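Local coordinates for protein beta-1,4-mannanase (Cryptopygus antarcticus, PDB 4OOU) that hydrolyses internal beta-1,4-mannosidic linkages in mannans, galactomannans and glucomannans, releasing mainly short manno-oligosaccharides, at residues H85-Q89 and L136-S140; S96-V100 and E149-N153; L129-A135 and A175-E181; N223-S227 and G267-I273. All blocks are in the same frame, centred on the assembly; numbering follows the deposited sequence.

Interaction 1: H85-Q89 and L136-S140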
loop_
_atom_site.group_PDB
_atom_site.type_symbol
_atom_site.label_atom_id
_atom_site.label_comp_id
_atom_site.label_asym_id
_atom_site.label_seq_id
_atom_site.Cartn_x
_atom_site.Cartn_y
_atom_site.Cartn_z
ATOM N N HIS A 85 -9.746 2.673 -6.136
ATOM C CA HIS A 85 -11.152 2.939 -5.832
ATOM C C HIS A 85 -11.300 4.175 -4.913
ATOM O O HIS A 85 -12.145 5.055 -5.168
ATOM C CB HIS A 85 -11.843 1.740 -5.198
ATOM C CG HIS A 85 -11.657 0.477 -5.957
ATOM N ND1 HIS A 85 -11.541 0.450 -7.329
ATOM C CD2 HIS A 85 -11.568 -0.806 -5.541
ATOM C CE1 HIS A 85 -11.350 -0.798 -7.726
ATOM N NE2 HIS A 85 -11.378 -1.578 -6.660
ATOM N N VAL A 86 -10.465 4.235 -3.876
ATOM C CA VAL A 86 -10.479 5.356 -2.909
ATOM C C VAL A 86 -11.789 5.352 -2.113
ATOM O O VAL A 86 -11.919 4.556 -1.186
ATOM C CB VAL A 86 -10.168 6.723 -3.578
ATOM C CG1 VAL A 86 -9.980 7.831 -2.553
ATOM C CG2 VAL A 86 -8.907 6.612 -4.434
ATOM N N GLU A 87 -12.755 6.186 -2.478
ATOM C CA GLU A 87 -14.004 6.329 -1.716
ATOM C C GLU A 87 -15.170 6.118 -2.656
ATOM O O GLU A 87 -16.196 6.739 -2.514
ATOM C CB GLU A 87 -14.114 7.731 -1.031
ATOM C CG GLU A 87 -13.183 7.948 0.144
ATOM C CD GLU A 87 -13.447 9.264 0.897
ATOM O OE1 GLU A 87 -12.628 10.188 0.767
ATOM O OE2 GLU A 87 -14.450 9.411 1.635
ATOM N N GLY A 88 -15.014 5.243 -3.633
ATOM C CA GLY A 88 -16.095 4.937 -4.570
ATOM C C GLY A 88 -16.469 6.027 -5.554
ATOM O O GLY A 88 -17.508 5.950 -6.194
ATOM N N GLN A 89 -15.656 7.055 -5.683
ATOM C CA GLN A 89 -16.054 8.196 -6.482
ATOM C C GLN A 89 -16.371 7.870 -7.947
ATOM O O GLN A 89 -17.258 8.506 -8.560
ATOM C CB GLN A 89 -14.959 9.254 -6.431
ATOM C CG GLN A 89 -14.820 9.875 -5.058
ATOM C CD GLN A 89 -13.651 9.332 -4.288
ATOM O OE1 GLN A 89 -13.319 8.146 -4.381
ATOM N NE2 GLN A 89 -13.002 10.205 -3.518
ATOM N N LEU A 136 -10.136 7.716 5.462
ATOM C CA LEU A 136 -11.451 8.284 5.264
ATOM C C LEU A 136 -12.176 7.258 4.384
ATOM O O LEU A 136 -11.564 6.608 3.528
ATOM C CB LEU A 136 -11.323 9.632 4.563
ATOM C CG LEU A 136 -11.230 10.966 5.359
ATOM C CD1 LEU A 136 -10.587 10.897 6.759
ATOM C CD2 LEU A 136 -10.572 12.055 4.493
ATOM N N GLN A 137 -13.467 7.062 4.630
ATOM C CA GLN A 137 -14.284 6.202 3.753
ATOM C C GLN A 137 -15.747 6.612 3.872
ATOM O O GLN A 137 -16.552 5.962 4.543
ATOM C CB GLN A 137 -14.099 4.729 4.106
ATOM C CG GLN A 137 -14.781 3.761 3.149
ATOM C CD GLN A 137 -14.396 4.004 1.706
ATOM O OE1 GLN A 137 -13.233 3.793 1.313
ATOM N NE2 GLN A 137 -15.373 4.438 0.893
ATOM N N ASN A 138 -16.063 7.713 3.195
ATOM C CA ASN A 138 -17.326 8.427 3.361
ATOM C C ASN A 138 -18.403 7.939 2.410
ATOM O O ASN A 138 -19.376 8.649 2.167
ATOM C CB ASN A 138 -17.078 9.921 3.146
ATOM C CG ASN A 138 -16.208 10.533 4.233
ATOM O OD1 ASN A 138 -15.129 11.084 3.970
ATOM N ND2 ASN A 138 -16.688 10.458 5.457
ATOM N N ASN A 139 -18.247 6.711 1.903
ATOM C CA ASN A 139 -19.176 6.142 0.962
ATOM C C ASN A 139 -19.835 4.857 1.491
ATOM O O ASN A 139 -19.169 3.814 1.625
ATOM C CB ASN A 139 -18.487 5.899 -0.382
ATOM C CG ASN A 139 -19.401 5.217 -1.391
ATOM O OD1 ASN A 139 -20.437 4.642 -1.031
ATOM N ND2 ASN A 139 -19.021 5.265 -2.650
ATOM N N SER A 140 -21.156 4.972 1.740
ATOM C CA SER A 140 -22.024 3.931 2.282
ATOM C C SER A 140 -21.863 2.598 1.595
ATOM O O SER A 140 -21.755 1.579 2.241
ATOM C CB SER A 140 -23.489 4.328 2.100
ATOM O OG SER A 140 -23.834 5.457 2.864
#

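Interaction 2: S96-V100 and E149-N153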
loop_
_atom_site.group_PDB
_atom_site.type_symbol
_atom_site.label_atom_id
_atom_site.label_comp_id
_atom_site.label_asym_id
_atom_site.label_seq_id
_atom_site.Cartn_x
_atom_site.Cartn_y
_atom_site.Cartn_z
ATOM N N SER A 96 -28.359 0.341 -7.444
ATOM C CA SER A 96 -29.166 1.002 -6.410
ATOM C C SER A 96 -29.292 0.221 -5.098
ATOM O O SER A 96 -29.474 0.839 -4.047
ATOM C CB SER A 96 -30.565 1.313 -6.953
ATOM O OG SER A 96 -31.033 0.233 -7.746
ATOM N N HIS A 97 -29.197 -1.115 -5.150
ATOM C CA HIS A 97 -29.261 -1.953 -3.931
ATOM C C HIS A 97 -27.900 -2.064 -3.199
ATOM O O HIS A 97 -27.812 -2.709 -2.150
ATOM C CB HIS A 97 -29.757 -3.377 -4.224
ATOM C CG HIS A 97 -30.890 -3.458 -5.204
ATOM N ND1 HIS A 97 -32.114 -2.860 -4.988
ATOM C CD2 HIS A 97 -30.987 -4.098 -6.397
ATOM C CE1 HIS A 97 -32.911 -3.111 -6.013
ATOM N NE2 HIS A 97 -32.248 -3.854 -6.886
ATOM N N GLY A 98 -26.846 -1.465 -3.756
ATOM C CA GLY A 98 -25.517 -1.513 -3.147
ATOM C C GLY A 98 -24.705 -2.766 -3.458
ATOM O O GLY A 98 -23.929 -3.229 -2.627
ATOM N N PHE A 99 -24.885 -3.298 -4.663
ATOM C CA PHE A 99 -24.150 -4.450 -5.142
ATOM C C PHE A 99 -23.294 -3.948 -6.282
ATOM O O PHE A 99 -23.703 -3.051 -7.025
ATOM C CB PHE A 99 -25.102 -5.558 -5.626
ATOM C CG PHE A 99 -25.737 -6.351 -4.512
ATOM C CD1 PHE A 99 -26.773 -5.812 -3.757
ATOM C CD2 PHE A 99 -25.283 -7.625 -4.197
ATOM C CE1 PHE A 99 -27.338 -6.529 -2.706
ATOM C CE2 PHE A 99 -25.844 -8.354 -3.151
ATOM C CZ PHE A 99 -26.879 -7.809 -2.410
ATOM N N VAL A 100 -22.092 -4.501 -6.415
ATOM C CA VAL A 100 -21.173 -4.047 -7.470
ATOM C C VAL A 100 -21.598 -4.665 -8.785
ATOM O O VAL A 100 -21.748 -5.879 -8.877
ATOM C CB VAL A 100 -19.684 -4.363 -7.136
ATOM C CG1 VAL A 100 -18.811 -4.379 -8.383
ATOM C CG2 VAL A 100 -19.142 -3.328 -6.154
ATOM N N GLU A 149 -21.690 -9.960 3.484
ATOM C CA GLU A 149 -20.968 -11.006 2.779
ATOM C C GLU A 149 -21.344 -11.111 1.302
ATOM O O GLU A 149 -20.480 -11.399 0.483
ATOM C CB GLU A 149 -21.177 -12.367 3.449
ATOM C CG GLU A 149 -20.745 -12.438 4.909
ATOM C CD GLU A 149 -20.544 -13.857 5.422
ATOM O OE1 GLU A 149 -20.822 -14.849 4.686
ATOM O OE2 GLU A 149 -20.091 -13.971 6.589
ATOM N N SER A 150 -22.611 -10.892 0.943
ATOM C CA SER A 150 -23.034 -11.021 -0.485
ATOM C C SER A 150 -22.561 -9.842 -1.327
ATOM O O SER A 150 -22.165 -10.014 -2.491
ATOM C CB SER A 150 -24.562 -11.204 -0.638
ATOM O OG SER A 150 -25.293 -10.114 -0.087
ATOM N N LYS A 151 -22.599 -8.652 -0.727
ATOM C CA LYS A 151 -22.215 -7.441 -1.423
ATOM C C LYS A 151 -20.713 -7.413 -1.654
ATOM O O LYS A 151 -20.242 -6.882 -2.660
ATOM C CB LYS A 151 -22.678 -6.204 -0.638
ATOM C CG LYS A 151 -24.197 -5.965 -0.608
ATOM C CD LYS A 151 -24.581 -4.760 0.256
ATOM C CE LYS A 151 -26.091 -4.480 0.243
ATOM N NZ LYS A 151 -26.517 -3.343 1.110
ATOM N N LEU A 152 -19.952 -7.995 -0.731
ATOM C CA LEU A 152 -18.487 -8.105 -0.895
ATOM C C LEU A 152 -18.118 -9.010 -2.038
ATOM O O LEU A 152 -17.223 -8.681 -2.847
ATOM C CB LEU A 152 -17.822 -8.635 0.378
ATOM C CG LEU A 152 -16.280 -8.651 0.454
ATOM C CD1 LEU A 152 -15.610 -7.432 -0.160
ATOM C CD2 LEU A 152 -15.860 -8.759 1.906
ATOM N N ASN A 153 -18.811 -10.149 -2.106
ATOM C CA ASN A 153 -18.632 -11.047 -3.220
ATOM C C ASN A 153 -19.013 -10.405 -4.556
ATOM O O ASN A 153 -18.470 -10.792 -5.596
ATOM C CB ASN A 153 -19.400 -12.364 -3.032
ATOM C CG ASN A 153 -18.728 -13.297 -2.031
ATOM O OD1 ASN A 153 -17.562 -13.689 -2.193
ATOM N ND2 ASN A 153 -19.472 -13.668 -0.989
#

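Interaction 3: L129-A135 and A175-E181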
loop_
_atom_site.group_PDB
_atom_site.type_symbol
_atom_site.label_atom_id
_atom_site.label_comp_id
_atom_site.label_asym_id
_atom_site.label_seq_id
_atom_site.Cartn_x
_atom_site.Cartn_y
_atom_site.Cartn_z
ATOM N N LEU A 129 -0.743 -0.732 -6.232
ATOM C CA LEU A 129 -2.078 -0.242 -6.459
ATOM C C LEU A 129 -2.808 -0.357 -5.147
ATOM O O LEU A 129 -2.899 -1.450 -4.618
ATOM C CB LEU A 129 -2.741 -1.110 -7.512
ATOM C CG LEU A 129 -2.037 -0.983 -8.853
ATOM C CD1 LEU A 129 -2.869 -1.577 -9.980
ATOM C CD2 LEU A 129 -1.679 0.474 -9.157
ATOM N N VAL A 130 -3.325 0.746 -4.610
ATOM C CA VAL A 130 -4.094 0.647 -3.364
ATOM C C VAL A 130 -5.584 0.721 -3.653
ATOM O O VAL A 130 -6.072 1.667 -4.281
ATOM C CB VAL A 130 -3.579 1.556 -2.213
ATOM C CG1 VAL A 130 -2.971 2.798 -2.727
ATOM C CG2 VAL A 130 -4.670 1.900 -1.197
ATOM N N LEU A 131 -6.289 -0.325 -3.206
ATOM C CA LEU A 131 -7.674 -0.548 -3.573
ATOM C C LEU A 131 -8.608 0.468 -2.953
ATOM O O LEU A 131 -9.181 1.280 -3.674
ATOM C CB LEU A 131 -8.091 -1.974 -3.201
ATOM C CG LEU A 131 -8.154 -2.980 -4.357
ATOM C CD1 LEU A 131 -7.163 -2.674 -5.438
ATOM C CD2 LEU A 131 -7.969 -4.389 -3.850
ATOM N N PHE A 132 -8.747 0.441 -1.629
ATOM C CA PHE A 132 -9.623 1.380 -0.930
ATOM C C PHE A 132 -8.930 2.213 0.104
ATOM O O PHE A 132 -7.921 1.833 0.679
ATOM C CB PHE A 132 -10.731 0.634 -0.209
ATOM C CG PHE A 132 -11.593 -0.186 -1.117
ATOM C CD1 PHE A 132 -12.653 0.387 -1.789
ATOM C CD2 PHE A 132 -11.372 -1.533 -1.265
ATOM C CE1 PHE A 132 -13.457 -0.390 -2.621
ATOM C CE2 PHE A 132 -12.179 -2.321 -2.064
ATOM C CZ PHE A 132 -13.215 -1.748 -2.753
ATOM N N ASN A 133 -9.529 3.339 0.399
ATOM C CA ASN A 133 -9.088 4.133 1.546
ATOM C C ASN A 133 -9.777 3.645 2.809
ATOM O O ASN A 133 -10.948 3.359 2.746
ATOM C CB ASN A 133 -9.449 5.579 1.309
ATOM C CG ASN A 133 -8.639 6.547 2.140
ATOM O OD1 ASN A 133 -8.983 7.739 2.193
ATOM N ND2 ASN A 133 -7.550 6.083 2.776
ATOM N N GLY A 134 -9.047 3.529 3.925
ATOM C CA GLY A 134 -9.639 3.340 5.252
ATOM C C GLY A 134 -9.416 4.551 6.164
ATOM O O GLY A 134 -10.082 4.706 7.201
ATOM N N ALA A 135 -8.486 5.417 5.800
ATOM C CA ALA A 135 -8.270 6.670 6.561
ATOM C C ALA A 135 -9.581 7.457 6.643
ATOM O O ALA A 135 -10.065 7.789 7.709
ATOM C CB ALA A 135 -7.167 7.526 5.914
ATOM N N ALA A 175 2.566 -4.931 -6.328
ATOM C CA ALA A 175 1.674 -5.388 -5.233
ATOM C C ALA A 175 0.313 -4.698 -5.218
ATOM O O ALA A 175 0.139 -3.574 -5.724
ATOM C CB ALA A 175 2.352 -5.162 -3.907
ATOM N N TRP A 176 -0.653 -5.378 -4.615
ATOM C CA TRP A 176 -1.972 -4.792 -4.369
ATOM C C TRP A 176 -2.070 -4.458 -2.899
ATOM O O TRP A 176 -1.662 -5.245 -2.054
ATOM C CB TRP A 176 -3.082 -5.784 -4.712
ATOM C CG TRP A 176 -2.963 -6.366 -6.074
ATOM C CD1 TRP A 176 -2.054 -7.306 -6.501
ATOM C CD2 TRP A 176 -3.757 -6.040 -7.201
ATOM N NE1 TRP A 176 -2.237 -7.577 -7.831
ATOM C CE2 TRP A 176 -3.276 -6.812 -8.290
ATOM C CE3 TRP A 176 -4.817 -5.155 -7.411
ATOM C CZ2 TRP A 176 -3.855 -6.759 -9.556
ATOM C CZ3 TRP A 176 -5.376 -5.086 -8.658
ATOM C CH2 TRP A 176 -4.903 -5.898 -9.721
ATOM N N GLU A 177 -2.632 -3.301 -2.586
ATOM C CA GLU A 177 -2.911 -2.950 -1.200
ATOM C C GLU A 177 -4.407 -2.843 -0.985
ATOM O O GLU A 177 -5.119 -2.030 -1.594
ATOM C CB GLU A 177 -2.230 -1.658 -0.825
ATOM C CG GLU A 177 -2.485 -1.246 0.592
ATOM C CD GLU A 177 -1.634 -0.070 1.034
ATOM O OE1 GLU A 177 -0.592 0.223 0.385
ATOM O OE2 GLU A 177 -2.050 0.555 2.046
ATOM N N VAL A 178 -4.888 -3.660 -0.078
ATOM C CA VAL A 178 -6.319 -3.778 0.095
ATOM C C VAL A 178 -6.898 -2.509 0.612
ATOM O O VAL A 178 -7.882 -2.006 0.085
ATOM C CB VAL A 178 -6.695 -4.881 1.097
ATOM C CG1 VAL A 178 -8.200 -5.050 1.116
ATOM C CG2 VAL A 178 -6.024 -6.177 0.718
ATOM N N LEU A 179 -6.305 -2.001 1.679
ATOM C CA LEU A 179 -6.929 -0.904 2.405
ATOM C C LEU A 179 -5.833 -0.059 3.031
ATOM O O LEU A 179 -4.853 -0.591 3.546
ATOM C CB LEU A 179 -7.864 -1.478 3.446
ATOM C CG LEU A 179 -8.691 -0.491 4.269
ATOM C CD1 LEU A 179 -9.686 0.289 3.406
ATOM C CD2 LEU A 179 -9.412 -1.240 5.381
ATOM N N ASN A 180 -5.971 1.258 2.927
ATOM C CA ASN A 180 -4.960 2.190 3.422
ATOM C C ASN A 180 -5.421 2.725 4.787
ATOM O O ASN A 180 -6.584 3.149 4.928
ATOM C CB ASN A 180 -4.794 3.358 2.445
ATOM C CG ASN A 180 -4.021 4.544 3.059
ATOM O OD1 ASN A 180 -2.786 4.531 3.098
ATOM N ND2 ASN A 180 -4.742 5.554 3.554
ATOM N N GLU A 181 -4.528 2.716 5.768
ATOM C CA GLU A 181 -4.845 3.214 7.117
ATOM C C GLU A 181 -6.232 2.750 7.633
ATOM O O GLU A 181 -7.148 3.545 7.867
ATOM C CB GLU A 181 -4.647 4.749 7.197
ATOM C CG GLU A 181 -3.247 5.161 6.723
ATOM C CD GLU A 181 -2.783 6.550 7.170
ATOM O OE1 GLU A 181 -3.614 7.402 7.621
ATOM O OE2 GLU A 181 -1.544 6.785 7.054
#

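Interaction 4: N223-S227 and G267-I273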
loop_
_atom_site.group_PDB
_atom_site.type_symbol
_atom_site.label_atom_id
_atom_site.label_comp_id
_atom_site.label_asym_id
_atom_site.label_seq_id
_atom_site.Cartn_x
_atom_site.Cartn_y
_atom_site.Cartn_z
ATOM N N ASN A 223 -9.126 -10.102 4.702
ATOM C CA ASN A 223 -8.914 -11.542 4.478
ATOM C C ASN A 223 -9.609 -12.034 3.205
ATOM O O ASN A 223 -8.953 -12.580 2.302
ATOM C CB ASN A 223 -9.390 -12.343 5.705
ATOM C CG ASN A 223 -9.187 -13.850 5.562
ATOM O OD1 ASN A 223 -10.132 -14.625 5.768
ATOM N ND2 ASN A 223 -7.948 -14.273 5.231
ATOM N N TRP A 224 -10.913 -11.783 3.110
ATOM C CA TRP A 224 -11.659 -12.210 1.936
ATOM C C TRP A 224 -11.064 -11.618 0.676
ATOM O O TRP A 224 -10.966 -12.305 -0.346
ATOM C CB TRP A 224 -13.125 -11.811 2.009
ATOM C CG TRP A 224 -13.936 -12.641 2.921
ATOM C CD1 TRP A 224 -13.555 -13.125 4.120
ATOM C CD2 TRP A 224 -15.298 -13.055 2.733
ATOM N NE1 TRP A 224 -14.576 -13.816 4.699
ATOM C CE2 TRP A 224 -15.664 -13.791 3.876
ATOM C CE3 TRP A 224 -16.245 -12.874 1.709
ATOM C CZ2 TRP A 224 -16.943 -14.361 4.038
ATOM C CZ3 TRP A 224 -17.525 -13.450 1.864
ATOM C CH2 TRP A 224 -17.856 -14.179 3.027
ATOM N N ILE A 225 -10.676 -10.339 0.733
ATOM C CA ILE A 225 -10.198 -9.679 -0.468
ATOM C C ILE A 225 -8.853 -10.226 -0.954
ATOM O O ILE A 225 -8.694 -10.511 -2.147
ATOM C CB ILE A 225 -10.164 -8.165 -0.295
ATOM C CG1 ILE A 225 -11.593 -7.631 -0.173
ATOM C CG2 ILE A 225 -9.509 -7.505 -1.501
ATOM C CD1 ILE A 225 -11.656 -6.192 0.306
ATOM N N SER A 226 -7.902 -10.394 -0.029
ATOM C CA SER A 226 -6.612 -11.028 -0.335
ATOM C C SER A 226 -6.823 -12.432 -0.884
ATOM O O SER A 226 -6.162 -12.867 -1.844
ATOM C CB SER A 226 -5.768 -11.129 0.924
ATOM O OG SER A 226 -4.526 -11.749 0.675
ATOM N N SER A 227 -7.757 -13.155 -0.270
ATOM C CA SER A 227 -7.925 -14.518 -0.664
ATOM C C SER A 227 -8.200 -14.549 -2.150
ATOM O O SER A 227 -7.680 -15.417 -2.845
ATOM C CB SER A 227 -9.035 -15.231 0.101
ATOM O OG SER A 227 -9.180 -16.540 -0.460
ATOM N N GLY A 267 -11.800 -14.372 8.756
ATOM C CA GLY A 267 -12.654 -14.586 7.605
ATOM C C GLY A 267 -12.545 -15.977 7.043
ATOM O O GLY A 267 -13.283 -16.329 6.133
ATOM N N GLY A 268 -11.598 -16.742 7.572
ATOM C CA GLY A 268 -11.596 -18.167 7.396
ATOM C C GLY A 268 -11.066 -18.542 6.058
ATOM O O GLY A 268 -11.217 -19.676 5.650
ATOM N N LYS A 269 -10.450 -17.588 5.369
ATOM C CA LYS A 269 -9.862 -17.862 4.070
ATOM C C LYS A 269 -8.365 -17.928 4.296
ATOM O O LYS A 269 -7.730 -16.988 4.808
ATOM C CB LYS A 269 -10.320 -16.872 2.992
ATOM C CG LYS A 269 -11.833 -16.968 2.780
ATOM C CD LYS A 269 -12.282 -16.874 1.325
ATOM C CE LYS A 269 -13.785 -16.594 1.208
ATOM N NZ LYS A 269 -14.569 -17.825 0.919
ATOM N N SER A 270 -7.836 -19.100 3.959
ATOM C CA SER A 270 -6.587 -19.547 4.511
ATOM C C SER A 270 -5.416 -18.905 3.780
ATOM O O SER A 270 -4.355 -18.722 4.359
ATOM C CB SER A 270 -6.521 -21.087 4.478
ATOM O OG SER A 270 -6.094 -21.538 3.219
ATOM N N ASN A 271 -5.618 -18.579 2.508
ATOM C CA ASN A 271 -4.625 -17.861 1.702
ATOM C C ASN A 271 -4.954 -16.369 1.572
ATOM O O ASN A 271 -4.611 -15.741 0.589
ATOM C CB ASN A 271 -4.537 -18.493 0.307
ATOM C CG ASN A 271 -5.729 -18.168 -0.548
ATOM O OD1 ASN A 271 -6.802 -17.808 -0.047
ATOM N ND2 ASN A 271 -5.540 -18.237 -1.842
ATOM N N GLY A 272 -5.624 -15.800 2.577
ATOM C CA GLY A 272 -6.026 -14.409 2.534
ATOM C C GLY A 272 -5.081 -13.665 3.422
ATOM O O GLY A 272 -5.495 -13.132 4.481
ATOM N N ILE A 273 -3.810 -13.663 3.005
ATOM C CA ILE A 273 -2.740 -13.089 3.821
ATOM C C ILE A 273 -2.126 -11.848 3.190
ATOM O O ILE A 273 -2.391 -11.537 2.036
ATOM C CB ILE A 273 -1.645 -14.103 4.186
ATOM C CG1 ILE A 273 -0.936 -14.693 2.949
ATOM C CG2 ILE A 273 -2.236 -15.187 5.064
ATOM C CD1 ILE A 273 0.369 -15.436 3.250
#

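Interaction 1: H85-Q89 and L136-S140
Two hydrogen bonds hold these loops together, both reaching Glu-87. Backbone N of Asn-138 donates to carboxylate OE2 of Glu-87 at 2.8 Å (N-H...O angle 155°), and ND2 of Asn-139 donates to the carbonyl O of Glu-87 at 3.2 Å, also at 155°. The other carboxylate oxygen, OE1, accepts from the hydroxyl of Tyr-49, so the Glu-87 side chain ties both this loop and Tyr-49 to one point. Asn-139 divides its amide: while ND2 serves Glu-87, OD1 makes a weak N-cap bond to the backbone N of Asn-141 at the start of helix 140-145. The setting is a TIM barrel of glycoside hydrolase family 5. Both loops follow neighbouring parallel strands, 79-86 and 126-133, at their C-terminal ends, the side on which this fold carries its active site. Packing is modest, with 264 Å² buried in all. CA of Glu-87 lies 5.5 Å from CA of Gln-137, and the Gln-137 side chain lies against the backbone there. CA of Gly-88 approaches ND2 of Asn-139 to 3.5 Å; a CB on residue 88 would collide with that amide, and its phi of 70° independently favours glycine. Outermost, CG of Glu-87 passes 4.0 Å from the carbonyl O of Leu-136.

Interaction 2: S96-V100 and E149-N153
Here the loop joining the short antiparallel strands 93-94 and 100-102 packs on the first turn of helix 149-167, at the surface of the TIM barrel. Glu-149, Ser-150 and Lys-151 of that turn belong to the substrate-binding site. His-97 contributes through its backbone: its carbonyl O lies 3.4 Å from CE of Lys-151. At Gly-98 the carbonyl O sits 3.3 Å from CD of the same lysine, and the backbone angles (83/34) would jam a CB against the preceding carbonyl, a conformation that calls for glycine. Phe-99 makes the aromatic part of the contact. Its CA is 5.1 Å from CA of Lys-151, and its CE2 is 3.6 Å from OG of Ser-150, a hydroxyl hydrogen-bonded to Asp-148. Val-100 follows as the chain enters strand 100-102, its backbone N bonded to OG of Ser-154 one turn further along the helix. Lys-151 is extended beyond chi1, so its aliphatic stem runs along the loop; in a CH-pi contact, CG of Lys-151 stands 3.7 Å from the ring centroid of Phe-99, 11° off the normal.

Interaction 3: L129-A135 and A175-E181
In this pairing of adjacent parallel TIM-barrel strands, the axes of 129-133 and 175-177 approach to 4.6 Å at 23°; after a corner at Val-178, 179-180 goes on pairing with 129-133. Val-130, Asn-133, Glu-177 and Asn-180 share the face carrying the catalytic centre. Glu-177 is extended (chi1 180°, chi2 171°), bringing its carboxylate to Arg-81 in a salt bridge; Asn-180, with chi1 t, also bonds Arg-81 and binds substrate. On the other face are Leu-129, Phe-132, Trp-176 and Leu-179. The t/p rotamer of Leu-179 swings CD1 to 3.8 Å from CB of Phe-132. Leu-131 stays in the strand but with non-extended backbone angles (-70/-67): its N bonds O of Glu-177 at 2.6 Å, and N of Phe-132 bonds O of Val-178 at 3.1 Å. Glu-181, the probable proton donor/acceptor, has phi/psi 44/63 and chi1 m, with its carboxylate bonded to His-280. Beside it, N of Gly-134 bonds O of Asn-180 at 2.7 Å, an oxygen a CB on Gly-134 would strike.

Interaction 4: N223-S227 and G267-I273
Asn-223 satisfies the backbone of an irregular loop with both ends of its amide. OD1 of Asn-223 accepts from N of Lys-269 at 3.0 Å, while ND2 of Asn-223 donates to O of Lys-269 and O of Gly-272, each at 2.8 Å. Those carbonyls belong to the first and last residues of a type I turn, 269-272, where N of Gly-272 also bonds O of Lys-269 at 3.3 Å; Thr-264 OG1 is a further partner of the Lys-269 carbonyl. OG of Ser-226 donates to O of Ile-273 at 2.5 Å, and OG of Ser-227 donates to OD1 of Asn-271 at 2.7 Å. Trp-224 adds a weak bond from NE1 to O of Gly-267 at 3.2 Å (126°), and CE of Lys-269 lies over its five-membered ring, 4.2 Å from the centroid. Gly-267 and Gly-272 allow this closeness, since a CB on either would clash with helix atoms. In this TIM barrel helix 215-232 thus anchors the link from helix 260-267 to strand 277-281 mainly through side-chain hydrogen bonds to main-chain N and O atoms, supplemented by the Asn-271 bond and the CH-pi contact.

In the fold
Interaction 3 lies nearest the chain's centre, about 5 Å between centres, and carries substrate-binding Asn-180 and Glu-181, the probable proton donor/acceptor; a bound Tris molecule, probably from the crystallisation liquor, hydrogen-bonds both. Interaction 1 prolongs the same sheet one strand further: N of Asn-133 lies 3.1 Å from O of Val-86, a probable hydrogen bond, and the centres are 11 Å apart. Behind the strands, CG1 of Val-178 meets CD1 of Ile-225 at 3.7 Å, joining interaction 3 to interaction 4. Helices 149-167 and 215-232 then link interactions 2 and 4, with OE1 of substrate-binding Glu-149 3.5 Å from CH2 of Trp-224. Interactions 1 and 2 do not touch, their nearest atoms being about 7 Å apart.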